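Local coordinates for methyl-accepting chemotaxis protein, putative (Geobacter sulfurreducens, PDB 3OOV) that probably takes part in chemotaxis signalling, its crystallised fragment forming a GAF domain of the kind that often serves as a sensory module, at residues A[35-40]-A[51-57]; A[74-78]-A[97-101]; A[79-83]-A[124-129]; A[85-91]-A[113-119]. All coordinates share one frame; numbering follows the deposited sequence.

Interaction 1: A[35-40]-A[51-57]; sequences ERVNIL and FVAAVGT
Phe51 carries its CG anti to the backbone N (chi1 -153°), while Leu40 holds its own CG beside the backbone N; together these torsions lay Leu40 CD2 over one ring face, 3.8 Å from Phe51 CG, as a CH-pi contact. The ring edge meets Asn38, whose OD1 lies in the ring plane 3.4 Å from Phe51 CZ, with the amide turned almost perpendicular to the ring. Backbone bonds pair the two strands antiparallel, Val55 N to Val37 O (2.9 Å) and Ile39 N to Ala53 O among them. Ile39 O accepts twice, from Val52 N at 2.9 Å and from Ala53 N at 3.2 Å, which identifies a classic beta bulge in this GAF-domain hairpin. At the other end the bent Arg36 chain sends NH1 to Thr57 OG1 (3.1 Å), close to the guanidinium plane, as Gly56 O lies over one guanidinium face. Arg36 NE is held by a salt bridge to Glu35 OE2. A water donates to Asn38 OD1 (2.6 Å) and Val55 O. Thr57 OG1 accepts a hydrogen bond from Arg36 NH1 and donates one to this water, which probably fixes the hydroxyl's rotation and links the guanidinium through the water to the buried Asn38 amide.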
loop_
_atom_site.group_PDB
_atom_site.type_symbol
_atom_site.label_atom_id
_atom_site.label_comp_id
_atom_site.label_asym_id
_atom_site.label_seq_id
_atom_site.Cartn_x
_atom_site.Cartn_y
_atom_site.Cartn_z
ATOM N N GLU A 35 1.621 7.630 -18.846
ATOM C CA GLU A 35 2.638 8.306 -19.611
ATOM C C GLU A 35 4.005 7.553 -19.556
ATOM O O GLU A 35 4.660 7.423 -20.564
ATOM C CB GLU A 35 2.778 9.710 -18.977
ATOM C CG GLU A 35 3.602 10.638 -19.785
ATOM C CD GLU A 35 4.285 11.789 -18.953
ATOM O OE1 GLU A 35 3.498 12.469 -18.186
ATOM O OE2 GLU A 35 5.584 11.996 -19.132
ATOM N N ARG A 36 4.432 7.091 -18.377
ATOM C CA ARG A 36 5.680 6.371 -18.203
ATOM C C ARG A 36 5.411 5.061 -17.467
ATOM O O ARG A 36 4.775 5.062 -16.411
ATOM C CB ARG A 36 6.664 7.214 -17.380
ATOM C CG ARG A 36 6.720 8.617 -17.784
ATOM C CD ARG A 36 7.762 8.915 -18.836
ATOM N NE ARG A 36 7.836 10.353 -19.096
ATOM C CZ ARG A 36 8.976 11.047 -19.299
ATOM N NH1 ARG A 36 10.177 10.451 -19.249
ATOM N NH2 ARG A 36 8.927 12.364 -19.537
ATOM N N VAL A 37 5.826 3.953 -18.059
ATOM C CA VAL A 37 5.589 2.634 -17.513
ATOM C C VAL A 37 6.920 1.924 -17.567
ATOM O O VAL A 37 7.478 1.671 -18.662
ATOM C CB VAL A 37 4.510 1.826 -18.244
ATOM C CG1 VAL A 37 4.356 0.401 -17.612
ATOM C CG2 VAL A 37 3.156 2.594 -18.173
ATOM N N ASN A 38 7.427 1.686 -16.371
ATOM C CA ASN A 38 8.749 1.099 -16.185
ATOM C C ASN A 38 8.577 -0.276 -15.523
ATOM O O ASN A 38 7.777 -0.446 -14.560
ATOM C CB ASN A 38 9.697 2.025 -15.410
ATOM C CG ASN A 38 9.879 3.378 -16.111
ATOM O OD1 ASN A 38 10.357 3.447 -17.270
ATOM N ND2 ASN A 38 9.444 4.473 -15.435
ATOM N N ILE A 39 9.234 -1.275 -16.088
ATOM C CA ILE A 39 9.165 -2.614 -15.485
ATOM C C ILE A 39 10.570 -3.181 -15.268
ATOM O O ILE A 39 11.363 -3.253 -16.199
ATOM C CB ILE A 39 8.322 -3.596 -16.316
ATOM C CG1 ILE A 39 6.957 -3.015 -16.599
ATOM C CG2 ILE A 39 8.210 -5.021 -15.589
ATOM C CD1 ILE A 39 6.129 -3.889 -17.632
ATOM N N LEU A 40 10.868 -3.541 -14.022
ATOM C CA LEU A 40 12.184 -4.024 -13.611
ATOM C C LEU A 40 12.002 -5.380 -12.964
ATOM O O LEU A 40 11.031 -5.566 -12.196
ATOM C CB LEU A 40 12.835 -3.075 -12.628
ATOM C CG LEU A 40 12.986 -1.634 -13.228
ATOM C CD1 LEU A 40 11.849 -0.743 -12.728
ATOM C CD2 LEU A 40 14.329 -0.953 -12.912
ATOM N N PHE A 51 16.454 -3.668 -15.849
ATOM C CA PHE A 51 15.430 -2.799 -16.383
ATOM C C PHE A 51 14.960 -3.450 -17.697
ATOM O O PHE A 51 15.707 -3.492 -18.635
ATOM C CB PHE A 51 16.053 -1.422 -16.593
ATOM C CG PHE A 51 15.070 -0.221 -16.516
ATOM C CD1 PHE A 51 15.510 1.002 -16.013
ATOM C CD2 PHE A 51 13.756 -0.308 -17.001
ATOM C CE1 PHE A 51 14.630 2.126 -15.938
ATOM C CE2 PHE A 51 12.886 0.800 -16.936
ATOM C CZ PHE A 51 13.317 2.007 -16.468
ATOM N N VAL A 52 13.737 -3.945 -17.752
ATOM C CA VAL A 52 13.242 -4.766 -18.870
ATOM C C VAL A 52 12.386 -4.005 -19.895
ATOM O O VAL A 52 12.540 -4.183 -21.131
ATOM C CB VAL A 52 12.465 -6.013 -18.323
ATOM C CG1 VAL A 52 11.794 -6.805 -19.481
ATOM C CG2 VAL A 52 13.424 -6.917 -17.549
ATOM N N ALA A 53 11.486 -3.154 -19.395
ATOM C CA ALA A 53 10.619 -2.336 -20.232
ATOM C C ALA A 53 10.542 -0.924 -19.696
ATOM O O ALA A 53 10.540 -0.690 -18.486
ATOM C CB ALA A 53 9.229 -2.955 -20.379
ATOM N N ALA A 54 10.550 0.028 -20.633
ATOM C CA ALA A 54 10.412 1.464 -20.364
ATOM C C ALA A 54 9.625 1.977 -21.527
ATOM O O ALA A 54 10.074 1.936 -22.667
ATOM C CB ALA A 54 11.719 2.146 -20.286
ATOM N N VAL A 55 8.398 2.329 -21.288
ATOM C CA VAL A 55 7.631 2.959 -22.320
ATOM C C VAL A 55 7.421 4.425 -21.857
ATOM O O VAL A 55 7.331 4.730 -20.623
ATOM C CB VAL A 55 6.366 2.102 -22.567
ATOM C CG1 VAL A 55 5.487 2.724 -23.527
ATOM C CG2 VAL A 55 6.780 0.751 -23.178
ATOM N N GLY A 56 7.425 5.340 -22.819
ATOM C CA GLY A 56 7.130 6.748 -22.558
ATOM C C GLY A 56 8.337 7.620 -22.283
ATOM O O GLY A 56 8.209 8.854 -22.201
ATOM N N THR A 57 9.506 7.011 -22.115
ATOM C CA THR A 57 10.727 7.794 -21.894
ATOM C C THR A 57 11.477 7.765 -23.209
ATOM O O THR A 57 11.902 6.683 -23.662
ATOM C CB THR A 57 11.588 7.258 -20.708
ATOM O OG1 THR A 57 10.862 7.464 -19.487
ATOM C CG2 THR A 57 12.916 8.064 -20.606
HETATM O O HOH W 1 9.470 5.235 -18.969
#

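Interaction 2: A[74-78]-A[97-101]; sequences GVITK and DFRLQ
Gly74 CA sits against three successive carbonyls, the closest being Asp97 O at 3.3 Å, with Phe98 O and Arg99 O also in CA-H...O contact. This is the tight part: a CB on residue 74 would clash with both Phe98 O and Arg99 O, and the positive phi of 38° also suits glycine. Val75 N makes a weak hydrogen bond to Phe98 O (3.1 Å, 129° at the hydrogen). Lys78, bent at chi2, chi3 and chi4, also packs closely, curling until CE lies 3.3 Å from Phe98 CE1 and crossing that side chain at about a right angle. Further along, Ile76 CD1 and Leu100 CD2 touch more loosely at 4.1 Å. The loose, solvent side is that of Lys78 NZ and Asp97 OD1, 4.2 Å apart, beyond a salt bridge, their attraction probably diffuse. Replacing Phe98 with an alanine would remove the ring that Lys78 CE rests against, and would probably leave that end of the chain less fixed and open a gap beside Val75 CG2. Phe98 also meets Tyr94 and packs on Asp82 of the second subunit. Here the N-terminal part of helix 74-82 packs against the long connection between strands 86-88 and 115-122 of the GAF fold.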
loop_
_atom_site.group_PDB
_atom_site.type_symbol
_atom_site.label_atom_id
_atom_site.label_comp_id
_atom_site.label_asym_id
_atom_site.label_seq_id
_atom_site.Cartn_x
_atom_site.Cartn_y
_atom_site.Cartn_z
ATOM N N GLY A 74 15.805 3.458 -2.904
ATOM C CA GLY A 74 14.740 4.089 -2.098
ATOM C C GLY A 74 13.430 3.279 -2.063
ATOM O O GLY A 74 13.357 2.162 -1.510
ATOM N N VAL A 75 12.371 3.855 -2.609
ATOM C CA VAL A 75 11.066 3.288 -2.450
ATOM C C VAL A 75 10.835 2.125 -3.424
ATOM O O VAL A 75 9.932 1.344 -3.261
ATOM C CB VAL A 75 9.969 4.393 -2.621
ATOM C CG1 VAL A 75 10.011 4.995 -4.042
ATOM C CG2 VAL A 75 8.611 3.812 -2.351
ATOM N N ILE A 76 11.620 2.040 -4.495
ATOM C CA ILE A 76 11.520 0.871 -5.341
ATOM C C ILE A 76 11.962 -0.381 -4.585
ATOM O O ILE A 76 11.292 -1.410 -4.604
ATOM C CB ILE A 76 12.330 1.030 -6.658
ATOM C CG1 ILE A 76 11.623 2.063 -7.561
ATOM C CG2 ILE A 76 12.439 -0.321 -7.393
ATOM C CD1 ILE A 76 12.464 2.596 -8.704
ATOM N N THR A 77 13.099 -0.287 -3.930
ATOM C CA THR A 77 13.532 -1.383 -3.063
ATOM C C THR A 77 12.502 -1.705 -1.967
ATOM O O THR A 77 12.274 -2.896 -1.641
ATOM C CB THR A 77 14.866 -0.982 -2.398
ATOM O OG1 THR A 77 15.807 -0.832 -3.444
ATOM C CG2 THR A 77 15.381 -2.083 -1.388
ATOM N N LYS A 78 11.900 -0.672 -1.370
ATOM C CA LYS A 78 10.885 -0.951 -0.313
ATOM C C LYS A 78 9.703 -1.634 -0.851
ATOM O O LYS A 78 9.161 -2.536 -0.171
ATOM C CB LYS A 78 10.465 0.293 0.448
ATOM C CG LYS A 78 11.522 0.753 1.418
ATOM C CD LYS A 78 11.608 2.269 1.503
ATOM C CE LYS A 78 10.427 2.800 2.265
ATOM N NZ LYS A 78 10.440 2.161 3.674
ATOM N N ASP A 97 14.748 8.289 3.134
ATOM C CA ASP A 97 14.995 6.995 2.541
ATOM C C ASP A 97 14.045 6.590 1.422
ATOM O O ASP A 97 14.223 5.517 0.873
ATOM C CB ASP A 97 15.266 5.854 3.590
ATOM C CG ASP A 97 14.021 5.366 4.363
ATOM O OD1 ASP A 97 12.816 5.648 4.072
ATOM O OD2 ASP A 97 14.296 4.635 5.345
ATOM N N PHE A 98 13.048 7.427 1.092
ATOM C CA PHE A 98 12.233 7.160 -0.086
ATOM C C PHE A 98 12.948 7.566 -1.370
ATOM O O PHE A 98 12.721 6.932 -2.392
ATOM C CB PHE A 98 10.848 7.821 -0.048
ATOM C CG PHE A 98 9.840 7.096 0.815
ATOM C CD1 PHE A 98 10.208 6.539 2.027
ATOM C CD2 PHE A 98 8.500 7.016 0.426
ATOM C CE1 PHE A 98 9.269 5.873 2.802
ATOM C CE2 PHE A 98 7.550 6.387 1.214
ATOM C CZ PHE A 98 7.934 5.806 2.394
ATOM N N ARG A 99 13.821 8.572 -1.319
ATOM C CA ARG A 99 14.386 9.133 -2.541
ATOM C C ARG A 99 15.268 8.101 -3.255
ATOM O O ARG A 99 15.992 7.330 -2.621
ATOM C CB ARG A 99 15.265 10.378 -2.287
ATOM C CG ARG A 99 14.750 11.403 -1.293
ATOM C CD ARG A 99 13.682 12.322 -1.799
ATOM N NE ARG A 99 12.735 12.517 -0.686
ATOM C CZ ARG A 99 12.672 13.597 0.098
ATOM N NH1 ARG A 99 13.486 14.631 -0.101
ATOM N NH2 ARG A 99 11.779 13.642 1.090
ATOM N N LEU A 100 15.235 8.126 -4.566
ATOM C CA LEU A 100 16.225 7.415 -5.344
ATOM C C LEU A 100 17.605 8.039 -5.205
ATOM O O LEU A 100 17.729 9.239 -5.185
ATOM C CB LEU A 100 15.807 7.391 -6.802
ATOM C CG LEU A 100 14.471 6.723 -7.044
ATOM C CD1 LEU A 100 14.139 6.629 -8.578
ATOM C CD2 LEU A 100 14.427 5.384 -6.366
ATOM N N GLN A 101 18.635 7.229 -5.067
ATOM C CA GLN A 101 20.022 7.716 -5.023
ATOM C C GLN A 101 20.736 7.270 -6.316
ATOM O O GLN A 101 20.159 6.505 -7.103
ATOM C CB GLN A 101 20.743 7.103 -3.795
ATOM C CG GLN A 101 20.245 7.591 -2.438
ATOM C CD GLN A 101 20.754 6.712 -1.226
ATOM O OE1 GLN A 101 21.926 6.317 -1.152
ATOM N NE2 GLN A 101 19.857 6.434 -0.285
#

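Interaction 3: A[79-83]-A[124-129]; sequences CFTDR and GEAIGV
The Phe80 ring presents one face to Ala126, whose CB stands 3.9 Å from the ring centroid, 20° off the normal, in a CH-pi contact. With CG anti to the backbone N (chi1 -178°), the ring reaches from the helix across the strand and turns its edge to the backbone, where CE1 comes 3.7 Å from Gly128 N. The same methyl, Ala126 CB, lies 3.2 Å from Phe80 O, so this small residue is wedged between the ring and the helix backbone. A water bridges the pair, donating to Phe80 O and accepting from Ala126 N at 3.0 Å. Arg83, in positive phi just after the helix, reaches out from the helix end to the strand, with CG 4.0 Å from Ala126 CB. A bend at chi3 then lays the guanidinium over Gly124 O; Arg83 NE is 2.9 Å from Gly124 O, but the angle is too poor for a hydrogen bond. Arg83 NH2 instead bonds Ala93 O of the second subunit, whose Tyr94 makes a cation-pi contact with the guanidinium. Cys79 SG meets Val129 CG1 at 3.9 Å. The end of helix 74-82 covers the start of strand 125-133, between its sheet neighbours 36-42 and 115-122, and faces the partner subunit.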
loop_
_atom_site.group_PDB
_atom_site.type_symbol
_atom_site.label_atom_id
_atom_site.label_comp_id
_atom_site.label_asym_id
_atom_site.label_seq_id
_atom_site.Cartn_x
_atom_site.Cartn_y
_atom_site.Cartn_z
ATOM N N CYS A 79 9.231 -1.198 -2.042
ATOM C CA CYS A 79 8.137 -1.918 -2.702
ATOM C C CYS A 79 8.463 -3.431 -2.853
ATOM O O CYS A 79 7.612 -4.337 -2.579
ATOM C CB CYS A 79 7.882 -1.350 -4.122
ATOM S SG CYS A 79 6.602 -2.238 -5.014
ATOM N N PHE A 80 9.659 -3.687 -3.384
ATOM C CA PHE A 80 10.082 -5.055 -3.695
ATOM C C PHE A 80 10.147 -5.897 -2.373
ATOM O O PHE A 80 9.578 -6.997 -2.306
ATOM C CB PHE A 80 11.464 -5.049 -4.346
ATOM C CG PHE A 80 11.938 -6.415 -4.744
ATOM C CD1 PHE A 80 11.579 -6.945 -6.005
ATOM C CD2 PHE A 80 12.741 -7.166 -3.883
ATOM C CE1 PHE A 80 12.000 -8.214 -6.378
ATOM C CE2 PHE A 80 13.187 -8.438 -4.247
ATOM C CZ PHE A 80 12.836 -8.951 -5.507
ATOM N N THR A 81 10.806 -5.349 -1.353
ATOM C CA THR A 81 10.975 -6.030 -0.051
ATOM C C THR A 81 9.632 -6.295 0.687
ATOM O O THR A 81 9.388 -7.380 1.199
ATOM C CB THR A 81 12.007 -5.244 0.810
ATOM O OG1 THR A 81 13.206 -5.063 0.020
ATOM C CG2 THR A 81 12.509 -6.051 1.931
ATOM N N ASP A 82 8.737 -5.312 0.702
ATOM C CA ASP A 82 7.506 -5.376 1.492
ATOM C C ASP A 82 6.326 -5.893 0.684
ATOM O O ASP A 82 5.211 -6.028 1.207
ATOM C CB ASP A 82 7.114 -3.967 1.969
ATOM C CG ASP A 82 8.150 -3.296 2.867
ATOM O OD1 ASP A 82 9.142 -3.930 3.271
ATOM O OD2 ASP A 82 7.972 -2.066 3.151
ATOM N N ARG A 83 6.519 -6.078 -0.627
ATOM C CA ARG A 83 5.410 -6.474 -1.559
ATOM C C ARG A 83 4.210 -5.547 -1.373
ATOM O O ARG A 83 3.066 -5.964 -1.354
ATOM C CB ARG A 83 5.014 -7.955 -1.366
ATOM C CG ARG A 83 6.146 -8.931 -1.634
ATOM C CD ARG A 83 5.657 -10.419 -1.480
ATOM N NE ARG A 83 5.713 -10.886 -0.086
ATOM C CZ ARG A 83 4.671 -11.326 0.613
ATOM N NH1 ARG A 83 3.441 -11.384 0.078
ATOM N NH2 ARG A 83 4.878 -11.713 1.869
ATOM N N GLY A 124 3.634 -15.386 -3.218
ATOM C CA GLY A 124 4.113 -14.708 -2.023
ATOM C C GLY A 124 5.516 -14.109 -2.067
ATOM O O GLY A 124 5.996 -13.608 -1.037
ATOM N N GLU A 125 6.182 -14.123 -3.233
ATOM C CA GLU A 125 7.470 -13.387 -3.329
ATOM C C GLU A 125 7.466 -12.365 -4.482
ATOM O O GLU A 125 6.936 -12.659 -5.569
ATOM C CB GLU A 125 8.681 -14.354 -3.456
ATOM C CG GLU A 125 8.373 -15.811 -3.052
ATOM C CD GLU A 125 9.397 -16.433 -2.102
ATOM O OE1 GLU A 125 9.368 -16.077 -0.888
ATOM O OE2 GLU A 125 10.213 -17.294 -2.552
ATOM N N ALA A 126 8.040 -11.183 -4.241
ATOM C CA ALA A 126 8.220 -10.199 -5.301
ATOM C C ALA A 126 9.292 -10.717 -6.233
ATOM O O ALA A 126 10.383 -11.148 -5.803
ATOM C CB ALA A 126 8.649 -8.874 -4.748
ATOM N N ILE A 127 8.988 -10.710 -7.508
ATOM C CA ILE A 127 10.035 -10.949 -8.477
ATOM C C ILE A 127 10.390 -9.734 -9.349
ATOM O O ILE A 127 11.261 -9.833 -10.197
ATOM C CB ILE A 127 9.693 -12.169 -9.308
ATOM C CG1 ILE A 127 8.376 -11.949 -10.046
ATOM C CG2 ILE A 127 9.606 -13.409 -8.362
ATOM C CD1 ILE A 127 8.098 -13.025 -11.108
ATOM N N GLY A 128 9.690 -8.613 -9.180
ATOM C CA GLY A 128 10.049 -7.390 -9.906
ATOM C C GLY A 128 9.023 -6.312 -9.551
ATOM O O GLY A 128 8.244 -6.547 -8.661
ATOM N N VAL A 129 8.994 -5.186 -10.278
ATOM C CA VAL A 129 8.118 -4.046 -10.023
ATOM C C VAL A 129 7.622 -3.369 -11.311
ATOM O O VAL A 129 8.339 -3.308 -12.351
ATOM C CB VAL A 129 8.779 -2.931 -9.052
ATOM C CG1 VAL A 129 9.190 -3.497 -7.683
ATOM C CG2 VAL A 129 10.001 -2.275 -9.670
HETATM O O HOH W 2 9.551 -10.240 -1.797
#

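Interaction 4: A[85-91]-A[113-119]; sequences VYMIDDV and KSFVICP
Phe115 turns one ring face to Ile88, whose CB stands 3.8 Å from the ring centroid, 25° off its normal, a CH-pi contact. Phe115 CG occupies the position between backbone N and carbonyl carbon (chi1 51°), which swings the ring across to its paired neighbour; the side chains lie side by side, pointing the same way. Ile88 CG1 comes to 3.3 Å from Phe115 CE1. An alanine in place of Phe115 would probably leave Ile88 without the ring it packs on and open a gap beside Val91 CB. Ile88 and Phe115 form an antiparallel hydrogen-bonded pair through bonds both ways, Ile88 N to Phe115 O at 2.7 Å; Tyr86 and Ile117 repeat the pattern. These bonds add strand 86-88 as the outermost strand, within this chain, at one end of the GAF-domain sheet, and Val91 N to Lys113 O (2.6 Å) extends the pairing past it. Met87, a selenomethionine, lies with Val116 on the other sheet face, its CB 3.9 Å from Val116 CG2, where helix 143-167 packs. Val85 CG1 touches Val116 CG1 at 4.0 Å, while its CG2 meets Cys118 SG. Met87 N bonds Gln84 OE1 of the second subunit.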
loop_
_atom_site.group_PDB
_atom_site.type_symbol
_atom_site.label_atom_id
_atom_site.label_comp_id
_atom_site.label_asym_id
_atom_site.label_seq_id
_atom_site.Cartn_x
_atom_site.Cartn_y
_atom_site.Cartn_z
ATOM N N VAL A 85 2.217 -1.922 -2.625
ATOM C CA VAL A 85 2.006 -0.752 -3.512
ATOM C C VAL A 85 2.389 0.485 -2.734
ATOM O O VAL A 85 1.878 0.698 -1.588
ATOM C CB VAL A 85 0.562 -0.659 -3.985
ATOM C CG1 VAL A 85 0.342 0.618 -4.872
ATOM C CG2 VAL A 85 0.185 -1.918 -4.758
ATOM N N TYR A 86 3.313 1.264 -3.300
ATOM C CA TYR A 86 3.674 2.580 -2.750
ATOM C C TYR A 86 3.111 3.634 -3.678
ATOM O O TYR A 86 3.476 3.689 -4.848
ATOM C CB TYR A 86 5.189 2.797 -2.568
ATOM C CG TYR A 86 5.719 2.166 -1.286
ATOM C CD1 TYR A 86 5.818 2.888 -0.094
ATOM C CD2 TYR A 86 6.081 0.796 -1.256
ATOM C CE1 TYR A 86 6.342 2.266 1.098
ATOM C CE2 TYR A 86 6.523 0.157 -0.058
ATOM C CZ TYR A 86 6.664 0.892 1.095
ATOM O OH TYR A 86 7.101 0.209 2.241
HETATM N N MSE A 87 2.178 4.430 -3.184
HETATM C CA MSE A 87 1.650 5.469 -4.024
HETATM C C MSE A 87 2.165 6.782 -3.507
HETATM O O MSE A 87 1.922 7.136 -2.357
HETATM C CB MSE A 87 0.134 5.371 -4.239
HETATM C CG MSE A 87 -0.738 5.184 -3.040
HETATM SE SE MSE A 87 -2.640 4.893 -3.650
HETATM C CE MSE A 87 -2.669 6.211 -5.063
ATOM N N ILE A 88 3.038 7.402 -4.298
ATOM C CA ILE A 88 3.856 8.499 -3.818
ATOM C C ILE A 88 3.423 9.757 -4.585
ATOM O O ILE A 88 3.763 9.944 -5.750
ATOM C CB ILE A 88 5.382 8.223 -3.994
ATOM C CG1 ILE A 88 5.787 6.886 -3.305
ATOM C CG2 ILE A 88 6.246 9.373 -3.390
ATOM C CD1 ILE A 88 5.771 6.945 -1.801
ATOM N N ASP A 89 2.638 10.600 -3.930
ATOM C CA ASP A 89 2.038 11.738 -4.647
ATOM C C ASP A 89 3.084 12.825 -4.887
ATOM O O ASP A 89 3.049 13.511 -5.908
ATOM C CB ASP A 89 0.733 12.241 -3.979
ATOM C CG ASP A 89 0.876 12.505 -2.497
ATOM O OD1 ASP A 89 1.975 12.918 -2.016
ATOM O OD2 ASP A 89 -0.151 12.337 -1.784
ATOM N N ASP A 90 4.007 12.963 -3.946
ATOM C CA ASP A 90 5.121 13.870 -4.093
ATOM C C ASP A 90 6.262 13.332 -3.255
ATOM O O ASP A 90 6.177 13.316 -2.035
ATOM C CB ASP A 90 4.781 15.265 -3.573
ATOM C CG ASP A 90 5.819 16.303 -3.969
ATOM O OD1 ASP A 90 7.040 16.044 -3.856
ATOM O OD2 ASP A 90 5.423 17.400 -4.388
ATOM N N VAL A 91 7.365 12.952 -3.885
ATOM C CA VAL A 91 8.421 12.339 -3.079
ATOM C C VAL A 91 8.937 13.210 -1.943
ATOM O O VAL A 91 9.383 12.683 -0.940
ATOM C CB VAL A 91 9.546 11.688 -3.925
ATOM C CG1 VAL A 91 10.556 12.717 -4.348
ATOM C CG2 VAL A 91 10.195 10.517 -3.116
ATOM N N LYS A 113 8.954 12.782 -9.638
ATOM C CA LYS A 113 8.760 13.077 -8.232
ATOM C C LYS A 113 7.421 12.579 -7.709
ATOM O O LYS A 113 7.121 12.705 -6.509
ATOM C CB LYS A 113 8.919 14.613 -8.020
ATOM C CG LYS A 113 10.420 15.070 -7.773
ATOM C CD LYS A 113 11.445 14.558 -8.795
ATOM C CE LYS A 113 12.915 14.903 -8.402
ATOM N NZ LYS A 113 13.812 13.748 -8.782
ATOM N N SER A 114 6.590 12.070 -8.605
ATOM C CA SER A 114 5.282 11.560 -8.247
ATOM C C SER A 114 5.066 10.219 -8.996
ATOM O O SER A 114 5.306 10.133 -10.196
ATOM C CB SER A 114 4.214 12.534 -8.672
ATOM O OG SER A 114 3.960 12.198 -10.018
ATOM N N PHE A 115 4.653 9.161 -8.299
ATOM C CA PHE A 115 4.561 7.878 -8.955
ATOM C C PHE A 115 3.883 6.847 -8.090
ATOM O O PHE A 115 3.756 7.034 -6.876
ATOM C CB PHE A 115 5.984 7.366 -9.282
ATOM C CG PHE A 115 6.912 7.412 -8.084
ATOM C CD1 PHE A 115 6.840 6.420 -7.102
ATOM C CD2 PHE A 115 7.751 8.500 -7.882
ATOM C CE1 PHE A 115 7.682 6.502 -5.980
ATOM C CE2 PHE A 115 8.568 8.621 -6.752
ATOM C CZ PHE A 115 8.520 7.600 -5.783
ATOM N N VAL A 116 3.552 5.739 -8.716
ATOM C CA VAL A 116 3.181 4.470 -8.039
ATOM C C VAL A 116 4.166 3.365 -8.385
ATOM O O VAL A 116 4.542 3.153 -9.611
ATOM C CB VAL A 116 1.820 4.009 -8.605
ATOM C CG1 VAL A 116 1.488 2.545 -8.220
ATOM C CG2 VAL A 116 0.651 5.018 -8.113
ATOM N N ILE A 117 4.602 2.654 -7.354
ATOM C CA ILE A 117 5.403 1.398 -7.537
ATOM C C ILE A 117 4.551 0.247 -7.025
ATOM O O ILE A 117 4.005 0.291 -5.906
ATOM C CB ILE A 117 6.705 1.370 -6.731
ATOM C CG1 ILE A 117 7.394 2.753 -6.616
ATOM C CG2 ILE A 117 7.605 0.203 -7.252
ATOM C CD1 ILE A 117 7.968 3.349 -8.034
ATOM N N CYS A 118 4.472 -0.787 -7.840
ATOM C CA CYS A 118 3.580 -1.898 -7.599
ATOM C C CYS A 118 4.406 -3.200 -7.780
ATOM O O CYS A 118 5.102 -3.332 -8.763
ATOM C CB CYS A 118 2.406 -1.828 -8.552
ATOM S SG CYS A 118 1.404 -3.319 -8.462
ATOM N N PRO A 119 4.396 -4.098 -6.795
ATOM C CA PRO A 119 5.277 -5.283 -6.862
ATOM C C PRO A 119 4.663 -6.282 -7.834
ATOM O O PRO A 119 3.447 -6.291 -7.995
ATOM C CB PRO A 119 5.222 -5.849 -5.433
ATOM C CG PRO A 119 3.730 -5.475 -4.943
ATOM C CD PRO A 119 3.501 -4.104 -5.608
#

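Interactions 1, 3 and 4 reach one antiparallel sheet; interaction 2 lies where helix 74-82 meets a long connection. Interaction 1 joins interaction 3 through Leu40 O and Val129 N, 2.8 Å apart and probably hydrogen-bonded. Interactions 2 and 3 share that helix and meet at Ile76 CG2 and Val129 CG2 (3.9 Å). Between interactions 3 and 4, Cys79 SG lies 3.5 Å from Ile117 CG2; between 2 and 4, Val75 CG1 lies 3.4 Å from Phe115 CE1. Interactions 1 and 2 do not touch (nearest atoms about 5 Å apart). Glycerol, probably from crystallisation, lies near Asn38, near Leu100 and near Phe115 and may mark one pocket or several. Interactions 2 to 4 also meet the second subunit.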